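PDB 4R0M: McyG protein from Microcystis aeruginosa PCC 7806, which probably activates phenylalanine or related acids as acyl-adenylates and loads them onto its own peptidyl carrier domain in microcystin synthesis. Local coordinates for residues Glu216-Ala229 with Trp259-Ser273. Numbering follows the deposited sequence.
With FA5 (adenosine-5'-[phenylalaninyl-phosphate]), chain C.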
loop_
_atom_site.group_PDB
_atom_site.type_symbol
_atom_site.label_atom_id
_atom_site.label_comp_id
_atom_site.label_asym_id
_atom_site.label_seq_id
_atom_site.Cartn_x
_atom_site.Cartn_y
_atom_site.Cartn_z
ATOM N N GLU A 216 -21.265 8.585 -0.132
ATOM C CA GLU A 216 -20.340 7.520 -0.530
ATOM C C GLU A 216 -20.235 6.444 0.541
ATOM O O GLU A 216 -20.447 6.703 1.727
ATOM C CB GLU A 216 -18.935 8.064 -0.833
ATOM C CG GLU A 216 -18.848 9.161 -1.888
ATOM C CD GLU A 216 -19.293 8.732 -3.274
ATOM O OE1 GLU A 216 -19.490 7.521 -3.508
ATOM O OE2 GLU A 216 -19.447 9.623 -4.140
ATOM N N VAL A 217 -19.922 5.229 0.106
ATOM C CA VAL A 217 -19.609 4.135 1.015
ATOM C C VAL A 217 -18.257 3.553 0.604
ATOM O O VAL A 217 -18.129 2.943 -0.459
ATOM C CB VAL A 217 -20.700 3.042 1.005
ATOM C CG1 VAL A 217 -20.339 1.919 1.966
ATOM C CG2 VAL A 217 -22.064 3.626 1.362
ATOM N N THR A 218 -17.248 3.778 1.442
ATOM C CA THR A 218 -15.902 3.272 1.181
ATOM C C THR A 218 -15.677 1.946 1.895
ATOM O O THR A 218 -16.190 1.732 2.995
ATOM C CB THR A 218 -14.803 4.269 1.611
ATOM O OG1 THR A 218 -14.833 4.444 3.032
ATOM C CG2 THR A 218 -14.985 5.621 0.929
ATOM N N LEU A 219 -14.918 1.058 1.255
ATOM C CA LEU A 219 -14.512 -0.207 1.863
ATOM C C LEU A 219 -13.014 -0.441 1.684
ATOM O O LEU A 219 -12.503 -0.456 0.560
ATOM C CB LEU A 219 -15.321 -1.382 1.295
ATOM C CG LEU A 219 -15.050 -2.794 1.836
ATOM C CD1 LEU A 219 -16.312 -3.641 1.820
ATOM C CD2 LEU A 219 -13.935 -3.496 1.072
ATOM N N ASN A 220 -12.324 -0.620 2.807
ATOM C CA ASN A 220 -10.908 -0.946 2.815
ATOM C C ASN A 220 -10.663 -2.339 3.380
ATOM O O ASN A 220 -11.274 -2.729 4.379
ATOM C CB ASN A 220 -10.122 0.076 3.634
ATOM C CG ASN A 220 -8.663 -0.308 3.800
ATOM O OD1 ASN A 220 -7.901 -0.338 2.837
ATOM N ND2 ASN A 220 -8.270 -0.612 5.029
ATOM N N TRP A 221 -9.766 -3.083 2.740
ATOM C CA TRP A 221 -9.332 -4.366 3.285
ATOM C C TRP A 221 -7.831 -4.495 3.346
ATOM O O TRP A 221 -7.301 -5.582 3.560
ATOM C CB TRP A 221 -9.989 -5.535 2.557
ATOM C CG TRP A 221 -9.622 -5.666 1.102
ATOM C CD1 TRP A 221 -10.089 -4.906 0.032
ATOM C CD2 TRP A 221 -8.714 -6.654 0.501
ATOM N NE1 TRP A 221 -9.537 -5.333 -1.149
ATOM C CE2 TRP A 221 -8.705 -6.377 -0.940
ATOM C CE3 TRP A 221 -7.924 -7.691 0.995
ATOM C CZ2 TRP A 221 -7.939 -7.124 -1.826
ATOM C CZ3 TRP A 221 -7.157 -8.436 0.090
ATOM C CH2 TRP A 221 -7.164 -8.157 -1.283
HETATM N N MSE A 222 -7.119 -3.398 3.207
HETATM C CA MSE A 222 -5.690 -3.355 3.372
HETATM C C MSE A 222 -5.359 -3.063 4.783
HETATM O O MSE A 222 -6.171 -2.503 5.444
HETATM C CB MSE A 222 -5.094 -2.252 2.533
HETATM C CG MSE A 222 -5.135 -2.499 1.033
HETATM SE SE MSE A 222 -4.271 -4.053 0.275
HETATM C CE MSE A 222 -5.831 -5.077 -0.071
ATOM N N PRO A 223 -4.207 -3.450 5.273
ATOM C CA PRO A 223 -3.869 -3.173 6.675
ATOM C C PRO A 223 -3.804 -1.674 6.968
ATOM O O PRO A 223 -3.396 -0.889 6.112
ATOM C CB PRO A 223 -2.492 -3.830 6.858
ATOM C CG PRO A 223 -1.979 -4.077 5.484
ATOM C CD PRO A 223 -3.179 -4.271 4.610
ATOM N N LEU A 224 -4.200 -1.302 8.180
ATOM C CA LEU A 224 -4.420 0.096 8.541
ATOM C C LEU A 224 -3.166 0.951 8.675
ATOM O O LEU A 224 -3.261 2.174 8.704
ATOM C CB LEU A 224 -5.262 0.193 9.818
ATOM C CG LEU A 224 -6.732 -0.236 9.755
ATOM C CD1 LEU A 224 -7.373 -0.051 11.118
ATOM C CD2 LEU A 224 -7.508 0.544 8.707
ATOM N N ASP A 225 -1.996 0.321 8.759
ATOM C CA ASP A 225 -0.739 1.068 8.883
ATOM C C ASP A 225 -0.304 1.716 7.569
ATOM O O ASP A 225 0.530 2.617 7.569
ATOM C CB ASP A 225 0.385 0.181 9.429
ATOM C CG ASP A 225 0.596 -1.065 8.602
ATOM O OD1 ASP A 225 -0.148 -2.047 8.817
ATOM O OD2 ASP A 225 1.506 -1.063 7.745
ATOM N N HIS A 226 -0.864 1.253 6.456
ATOM C CA HIS A 226 -0.519 1.800 5.148
ATOM C C HIS A 226 -1.265 3.073 4.829
ATOM O O HIS A 226 -2.417 3.247 5.228
ATOM C CB HIS A 226 -0.749 0.763 4.064
ATOM C CG HIS A 226 -0.147 1.139 2.739
ATOM N ND1 HIS A 226 -0.839 1.796 1.793
ATOM C CD2 HIS A 226 1.134 0.936 2.224
ATOM C CE1 HIS A 226 -0.051 2.003 0.725
ATOM N NE2 HIS A 226 1.158 1.473 0.987
ATOM N N VAL A 227 -0.605 3.964 4.090
ATOM C CA VAL A 227 -1.133 5.298 3.765
ATOM C C VAL A 227 -2.478 5.293 3.015
ATOM O O VAL A 227 -3.291 6.209 3.181
ATOM C CB VAL A 227 -0.077 6.143 3.004
ATOM C CG1 VAL A 227 0.112 5.643 1.578
ATOM C CG2 VAL A 227 -0.437 7.622 3.021
ATOM N N GLY A 228 -2.710 4.258 2.208
ATOM C CA GLY A 228 -3.949 4.126 1.446
ATOM C C GLY A 228 -5.155 3.849 2.324
ATOM O O GLY A 228 -6.271 4.267 2.009
ATOM N N ALA A 229 -4.922 3.142 3.427
ATOM C CA ALA A 229 -5.968 2.805 4.385
ATOM C C ALA A 229 -6.212 3.938 5.387
ATOM O O ALA A 229 -7.342 4.154 5.819
ATOM C CB ALA A 229 -5.620 1.515 5.110
ATOM N N TRP A 259 -14.886 -10.104 -0.849
ATOM C CA TRP A 259 -14.752 -8.708 -1.249
ATOM C C TRP A 259 -15.919 -8.281 -2.095
ATOM O O TRP A 259 -16.476 -7.203 -1.888
ATOM C CB TRP A 259 -13.437 -8.496 -1.995
ATOM C CG TRP A 259 -13.114 -7.053 -2.313
ATOM C CD1 TRP A 259 -13.583 -5.909 -1.669
ATOM C CD2 TRP A 259 -12.197 -6.552 -3.349
ATOM N NE1 TRP A 259 -13.055 -4.777 -2.232
ATOM C CE2 TRP A 259 -12.214 -5.088 -3.240
ATOM C CE3 TRP A 259 -11.403 -7.145 -4.324
ATOM C CZ2 TRP A 259 -11.461 -4.278 -4.078
ATOM C CZ3 TRP A 259 -10.648 -6.317 -5.164
ATOM C CH2 TRP A 259 -10.680 -4.918 -5.044
ATOM N N LEU A 260 -16.298 -9.134 -3.045
ATOM C CA LEU A 260 -17.447 -8.895 -3.916
ATOM C C LEU A 260 -18.763 -8.970 -3.143
ATOM O O LEU A 260 -19.697 -8.210 -3.413
ATOM C CB LEU A 260 -17.453 -9.902 -5.072
ATOM C CG LEU A 260 -16.776 -9.554 -6.408
ATOM C CD1 LEU A 260 -15.455 -8.810 -6.253
ATOM C CD2 LEU A 260 -16.586 -10.818 -7.236
ATOM N N GLU A 261 -18.819 -9.890 -2.183
ATOM C CA GLU A 261 -19.977 -10.064 -1.312
ATOM C C GLU A 261 -20.229 -8.805 -0.478
ATOM O O GLU A 261 -21.373 -8.364 -0.332
ATOM C CB GLU A 261 -19.763 -11.279 -0.402
ATOM C CG GLU A 261 -20.850 -11.513 0.642
ATOM C CD GLU A 261 -22.036 -12.314 0.126
ATOM O OE1 GLU A 261 -22.170 -12.500 -1.103
ATOM O OE2 GLU A 261 -22.845 -12.767 0.963
ATOM N N LEU A 262 -19.153 -8.234 0.058
ATOM C CA LEU A 262 -19.246 -7.054 0.913
ATOM C C LEU A 262 -19.576 -5.780 0.136
ATOM O O LEU A 262 -20.261 -4.896 0.658
ATOM C CB LEU A 262 -17.967 -6.880 1.736
ATOM C CG LEU A 262 -17.733 -7.884 2.875
ATOM C CD1 LEU A 262 -16.272 -7.868 3.301
ATOM C CD2 LEU A 262 -18.654 -7.631 4.063
ATOM N N ILE A 263 -19.100 -5.694 -1.106
ATOM C CA ILE A 263 -19.463 -4.591 -1.998
ATOM C C ILE A 263 -20.973 -4.604 -2.261
ATOM O O ILE A 263 -21.627 -3.561 -2.213
ATOM C CB ILE A 263 -18.676 -4.636 -3.331
ATOM C CG1 ILE A 263 -17.193 -4.329 -3.088
ATOM C CG2 ILE A 263 -19.252 -3.647 -4.339
ATOM C CD1 ILE A 263 -16.274 -4.763 -4.212
ATOM N N GLN A 264 -21.511 -5.796 -2.517
ATOM C CA GLN A 264 -22.932 -5.992 -2.784
ATOM C C GLN A 264 -23.793 -5.721 -1.548
ATOM O O GLN A 264 -24.780 -4.985 -1.624
ATOM C CB GLN A 264 -23.176 -7.417 -3.289
ATOM C CG GLN A 264 -24.629 -7.735 -3.609
ATOM C CD GLN A 264 -24.853 -9.203 -3.919
ATOM O OE1 GLN A 264 -25.058 -9.576 -5.073
ATOM N NE2 GLN A 264 -24.810 -10.046 -2.888
ATOM N N LYS A 265 -23.408 -6.325 -0.425
ATOM C CA LYS A 265 -24.156 -6.246 0.829
ATOM C C LYS A 265 -24.259 -4.820 1.375
ATOM O O LYS A 265 -25.307 -4.421 1.884
ATOM C CB LYS A 265 -23.514 -7.161 1.878
ATOM C CG LYS A 265 -24.267 -7.249 3.195
ATOM C CD LYS A 265 -23.441 -7.954 4.259
ATOM C CE LYS A 265 -24.167 -7.975 5.595
ATOM N NZ LYS A 265 -23.442 -8.787 6.612
ATOM N N HIS A 266 -23.171 -4.063 1.266
ATOM C CA HIS A 266 -23.100 -2.725 1.848
ATOM C C HIS A 266 -23.245 -1.623 0.839
ATOM O O HIS A 266 -23.094 -0.445 1.176
ATOM C CB HIS A 266 -21.797 -2.559 2.616
ATOM C CG HIS A 266 -21.748 -3.341 3.902
ATOM N ND1 HIS A 266 -22.243 -2.863 5.056
ATOM C CD2 HIS A 266 -21.241 -4.606 4.185
ATOM C CE1 HIS A 266 -22.064 -3.771 6.031
ATOM N NE2 HIS A 266 -21.450 -4.838 5.498
ATOM N N GLN A 267 -23.550 -1.994 -0.404
ATOM C CA GLN A 267 -23.687 -1.038 -1.505
ATOM C C GLN A 267 -22.493 -0.082 -1.563
ATOM O O GLN A 267 -22.644 1.142 -1.515
ATOM C CB GLN A 267 -25.025 -0.285 -1.422
ATOM C CG GLN A 267 -26.236 -1.128 -1.804
ATOM C CD GLN A 267 -26.220 -1.548 -3.263
ATOM O OE1 GLN A 267 -26.000 -2.715 -3.583
ATOM N NE2 GLN A 267 -26.438 -0.589 -4.158
ATOM N N VAL A 268 -21.303 -0.673 -1.660
ATOM C CA VAL A 268 -20.038 0.058 -1.638
ATOM C C VAL A 268 -19.803 0.776 -2.964
ATOM O O VAL A 268 -19.996 0.198 -4.036
ATOM C CB VAL A 268 -18.871 -0.893 -1.298
ATOM C CG1 VAL A 268 -17.520 -0.209 -1.460
ATOM C CG2 VAL A 268 -19.032 -1.433 0.117
ATOM N N SER A 269 -19.391 2.037 -2.881
ATOM C CA SER A 269 -19.187 2.874 -4.063
ATOM C C SER A 269 -17.712 3.146 -4.363
ATOM O O SER A 269 -17.357 3.454 -5.502
ATOM C CB SER A 269 -19.938 4.200 -3.907
ATOM O OG SER A 269 -19.500 4.903 -2.755
ATOM N N ILE A 270 -16.872 3.055 -3.332
ATOM C CA ILE A 270 -15.435 3.319 -3.452
ATOM C C ILE A 270 -14.646 2.214 -2.749
ATOM O O ILE A 270 -14.883 1.928 -1.572
ATOM C CB ILE A 270 -15.037 4.685 -2.838
ATOM C CG1 ILE A 270 -15.830 5.835 -3.474
ATOM C CG2 ILE A 270 -13.536 4.926 -2.976
ATOM C CD1 ILE A 270 -15.740 7.141 -2.709
ATOM N N SER A 271 -13.715 1.596 -3.473
ATOM C CA SER A 271 -12.830 0.584 -2.892
ATOM C C SER A 271 -11.481 0.552 -3.611
ATOM O O SER A 271 -11.279 1.272 -4.593
ATOM C CB SER A 271 -13.491 -0.800 -2.899
ATOM O OG SER A 271 -12.883 -1.643 -1.933
ATOM N N TRP A 272 -10.568 -0.283 -3.115
ATOM C CA TRP A 272 -9.189 -0.315 -3.607
ATOM C C TRP A 272 -8.456 -1.589 -3.269
ATOM O O TRP A 272 -8.666 -2.185 -2.207
ATOM C CB TRP A 272 -8.421 0.909 -3.090
ATOM C CG TRP A 272 -6.919 0.753 -3.031
ATOM C CD1 TRP A 272 -6.032 0.575 -4.095
ATOM C CD2 TRP A 272 -6.071 0.776 -1.833
ATOM N NE1 TRP A 272 -4.741 0.479 -3.644
ATOM C CE2 TRP A 272 -4.692 0.591 -2.301
ATOM C CE3 TRP A 272 -6.308 0.924 -0.471
ATOM C CZ2 TRP A 272 -3.619 0.556 -1.423
ATOM C CZ3 TRP A 272 -5.216 0.888 0.403
ATOM C CH2 TRP A 272 -3.905 0.709 -0.064
ATOM N N SER A 273 -7.602 -2.014 -4.200
ATOM C CA SER A 273 -6.595 -3.051 -3.968
ATOM C C SER A 273 -5.472 -2.901 -4.997
ATOM O O SER A 273 -5.665 -2.257 -6.034
ATOM C CB SER A 273 -7.213 -4.449 -4.067
ATOM O OG SER A 273 -7.300 -4.882 -5.414
HETATM C C FA5 C . 1.866 2.788 -1.887
HETATM O O FA5 C . 2.022 1.629 -2.249
HETATM C CA FA5 C . 0.821 3.652 -2.547
HETATM N N FA5 C . 1.068 3.511 -3.962
HETATM C CB FA5 C . -0.607 3.179 -2.242
HETATM C CG FA5 C . -1.786 3.859 -2.951
HETATM C CD1 FA5 C . -1.660 4.643 -4.099
HETATM C CD2 FA5 C . -3.073 3.673 -2.430
HETATM C CE1 FA5 C . -2.783 5.230 -4.697
HETATM C CE2 FA5 C . -4.203 4.249 -3.022
HETATM C CZ FA5 C . -4.057 5.035 -4.164
HETATM P P FA5 C . 4.334 3.053 -0.776
HETATM O OP1 FA5 C . 4.596 1.786 -0.005
HETATM O OP2 FA5 C . 4.990 4.331 -0.316
HETATM O OP3 FA5 C . 2.731 3.308 -0.828
HETATM O "O5'" FA5 C . 4.789 2.761 -2.294
HETATM C "C5'" FA5 C . 4.753 3.756 -3.314
HETATM C "C4'" FA5 C . 5.321 3.149 -4.588
HETATM O "O4'" FA5 C . 4.493 2.098 -5.100
HETATM C "C3'" FA5 C . 5.419 4.146 -5.725
HETATM O "O3'" FA5 C . 6.588 4.958 -5.628
HETATM C "C2'" FA5 C . 5.456 3.238 -6.933
HETATM O "O2'" FA5 C . 6.785 2.752 -7.155
HETATM C "C1'" FA5 C . 4.580 2.071 -6.528
HETATM N N9 FA5 C . 3.237 2.252 -7.137
HETATM C C8 FA5 C . 2.138 2.693 -6.499
HETATM N N7 FA5 C . 1.066 2.745 -7.328
HETATM C C5 FA5 C . 1.478 2.334 -8.540
HETATM C C6 FA5 C . 0.861 2.145 -9.877
HETATM N N6 FA5 C . -0.448 2.415 -10.089
HETATM N N1 FA5 C . 1.648 1.695 -10.883
HETATM C C2 FA5 C . 2.956 1.425 -10.692
HETATM N N3 FA5 C . 3.580 1.567 -9.507
HETATM C C4 FA5 C . 2.911 2.012 -8.412
#
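A chi1 of 157° swings the Trp272 indole away from its backbone N, and Met222, with chi1 -70°, folds its bent selenomethionine chain over one face. Met222 CG stands 3.8 Å from the centroid of the six-membered ring, a CH-pi contact, with SE farther above the same face. The ligand phenyl brings its CD2 over the rim of the opposite face, 3.3 Å from Trp272 CZ2. Trp272, His226 and Gly228 line this phenylalanyl-adenylate pocket; His226 ND1 accepts from Gly228 N, capping helix 227-240, while NE2 makes a weak hydrogen bond to ligand OP3. Farther from the ligand, Trp221 presents its edge to the face of Trp259, five-membered rings inclined at 51°; Trp221 NE1 lies 3.4 Å from Trp259 CE2. Ser271 OG donates to Leu219 O (2.8 Å) and accepts from Trp259 NE1 in the indole plane, tying helix to strand. Ser269 OG accepts from Val217 N (2.9 Å) and donates to Glu216 OE1 (2.7 Å); Lys299 forms a salt bridge with Glu216 OE2. Val217 O accepts hydrogen bonds from Ser269 N and Ile270 N, and Leu219 N donates to Ile270 O (3.0 Å). Parallel strands 217-220 and 270-273 lie between 243-246 and 300-303 in the AMP-binding (ANL) domain's mixed sheet, Phe232 and Leu233 of helix 227-240 packing on Ile270 and Thr218.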